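Local coordinates for hypothetical fimbrial assembly protein (Parabacteroides distasonis, PDB 3R4R), which is a putative component of the fimbrium tip, part of the surface filaments that mediate cell adhesion and biofilm formation, at residues V103-N108 with A139-K144. Residues are numbered along the deposited sequence; the frame is centred on the assembly and turned at random.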
loop_
_atom_site.group_PDB
_atom_site.type_symbol
_atom_site.label_atom_id
_atom_site.label_comp_id
_atom_site.label_asym_id
_atom_site.label_seq_id
_atom_site.Cartn_x
_atom_site.Cartn_y
_atom_site.Cartn_z
ATOM N N VAL A 103 7.764 -6.769 2.305
ATOM C CA VAL A 103 6.323 -6.837 2.031
ATOM C C VAL A 103 5.640 -6.916 3.397
ATOM O O VAL A 103 5.819 -7.905 4.108
ATOM C CB VAL A 103 5.850 -7.949 1.064
ATOM C CG1 VAL A 103 4.331 -7.863 0.832
ATOM C CG2 VAL A 103 6.600 -7.890 -0.259
ATOM N N ALA A 104 4.921 -5.854 3.795
ATOM C CA ALA A 104 4.280 -5.804 5.106
ATOM C C ALA A 104 2.793 -6.162 5.031
ATOM O O ALA A 104 2.118 -5.776 4.086
ATOM C CB ALA A 104 4.444 -4.418 5.705
ATOM N N ASN A 105 2.310 -6.907 6.054
ATOM C CA ASN A 105 0.926 -7.325 6.370
ATOM C C ASN A 105 0.302 -8.236 5.318
ATOM O O ASN A 105 -0.929 -8.257 5.193
ATOM C CB ASN A 105 0.011 -6.102 6.545
ATOM C CG ASN A 105 0.350 -5.242 7.729
ATOM O OD1 ASN A 105 0.808 -5.704 8.775
ATOM N ND2 ASN A 105 -0.005 -4.008 7.641
ATOM N N ALA A 106 1.118 -9.102 4.672
ATOM C CA ALA A 106 0.653 -10.061 3.638
ATOM C C ALA A 106 0.971 -11.524 4.028
ATOM O O ALA A 106 0.557 -12.443 3.324
ATOM C CB ALA A 106 1.290 -9.728 2.308
ATOM N N ASN A 107 1.650 -11.743 5.168
ATOM C CA ASN A 107 1.972 -13.089 5.655
ATOM C C ASN A 107 0.723 -13.880 6.031
ATOM O O ASN A 107 -0.333 -13.310 6.267
ATOM C CB ASN A 107 2.913 -13.053 6.908
ATOM C CG ASN A 107 4.292 -12.464 6.754
ATOM O OD1 ASN A 107 4.716 -12.059 5.673
ATOM N ND2 ASN A 107 5.029 -12.401 7.860
ATOM N N ASN A 108 0.870 -15.207 6.072
ATOM C CA ASN A 108 -0.105 -16.164 6.561
ATOM C C ASN A 108 0.177 -16.339 8.066
ATOM O O ASN A 108 1.066 -15.664 8.591
ATOM C CB ASN A 108 -0.023 -17.481 5.752
ATOM C CG ASN A 108 -0.274 -17.413 4.269
ATOM O OD1 ASN A 108 0.397 -18.098 3.486
ATOM N ND2 ASN A 108 -1.250 -16.642 3.831
ATOM N N ALA A 139 -7.877 -1.429 8.313
ATOM C CA ALA A 139 -6.955 -0.286 8.408
ATOM C C ALA A 139 -5.604 -0.689 9.019
ATOM O O ALA A 139 -4.566 -0.243 8.535
ATOM C CB ALA A 139 -7.586 0.820 9.246
ATOM N N SER A 140 -5.627 -1.560 10.040
ATOM C CA SER A 140 -4.448 -2.038 10.760
ATOM C C SER A 140 -3.745 -3.239 10.036
ATOM O O SER A 140 -2.689 -3.680 10.484
ATOM C CB SER A 140 -4.847 -2.450 12.177
ATOM O OG SER A 140 -5.937 -3.354 12.156
ATOM N N LEU A 141 -4.290 -3.724 8.905
ATOM C CA LEU A 141 -3.670 -4.817 8.159
ATOM C C LEU A 141 -3.637 -4.435 6.657
ATOM O O LEU A 141 -4.028 -5.209 5.798
ATOM C CB LEU A 141 -4.395 -6.153 8.414
ATOM C CG LEU A 141 -3.646 -7.449 8.007
ATOM C CD1 LEU A 141 -2.452 -7.735 8.936
ATOM C CD2 LEU A 141 -4.584 -8.641 8.031
ATOM N N LEU A 142 -3.175 -3.222 6.358
ATOM C CA LEU A 142 -2.991 -2.713 4.991
ATOM C C LEU A 142 -1.579 -3.053 4.510
ATOM O O LEU A 142 -0.617 -2.860 5.255
ATOM C CB LEU A 142 -3.252 -1.200 4.896
ATOM C CG LEU A 142 -4.699 -0.721 5.119
ATOM C CD1 LEU A 142 -4.755 0.805 5.286
ATOM C CD2 LEU A 142 -5.670 -1.275 4.066
ATOM N N VAL A 143 -1.452 -3.565 3.285
ATOM C CA VAL A 143 -0.177 -4.018 2.763
ATOM C C VAL A 143 0.656 -2.799 2.341
ATOM O O VAL A 143 0.158 -1.883 1.665
ATOM C CB VAL A 143 -0.348 -5.044 1.589
ATOM C CG1 VAL A 143 0.987 -5.406 0.948
ATOM C CG2 VAL A 143 -1.064 -6.308 2.067
ATOM N N LYS A 144 1.949 -2.826 2.755
ATOM C CA LYS A 144 2.980 -1.835 2.430
ATOM C C LYS A 144 4.177 -2.550 1.811
ATOM O O LYS A 144 4.435 -3.706 2.147
ATOM C CB LYS A 144 3.405 -1.003 3.653
ATOM C CG LYS A 144 2.291 -0.243 4.377
ATOM C CD LYS A 144 2.127 -0.794 5.791
ATOM C CE LYS A 144 1.110 -0.046 6.641
ATOM N NZ LYS A 144 -0.295 -0.231 6.173
#
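Chi1 of Asn105 (-66°) sets CG anti to its own carbonyl carbon and beside the backbone N, and the amide beyond it meets Leu142 O. The Lys144 chain, bent at chi2 and chi4, brings NZ to the same Leu142 O. Asn105 ND2 gives Leu142 O a nearly straight hydrogen bond of 2.7 Å, with the oxygen close to the amide plane. Lys144 NZ bonds to Leu142 O at 2.8 Å. Two donors grip this oxygen, from opposite faces of its carbonyl plane. The ammonium charge would probably polarise that carbonyl further. Asn105 OD1 bonds to Gln45 N and ND2 also to Thr43 O, which holds the amide's rotation. An alanine in place of Asn105 would probably leave Leu142 O with Lys144 alone of these two donors and Gln45 N without its side-chain acceptor.

Leu141 CD1 lies 3.8 Å from Asn105 CB. Ala104 and Lys144 form an antiparallel hydrogen-bonded pair, with Ala104 N to Lys144 O at 2.8 Å and Lys144 N to Ala104 O at 3.2 Å. Val143 CA adds a CA-H...O contact to Ala104 O. Val143 CG1 touches Val103 CG1, and Val143 CG2 touches Ala106 CB, both at 4.2 Å.

In this transthyretin-like, strand-rich protein the pair lies where strand 96-104 ends and strand 144-152 begins, two antiparallel neighbours in a sheet. Lys144 NZ also bonds to Gln167 OE1 of strand 161-179 and to Glu41 O of helix 39-42. Leu142 packs on that helix and, with Val143, on strands 161-179 and 228-232.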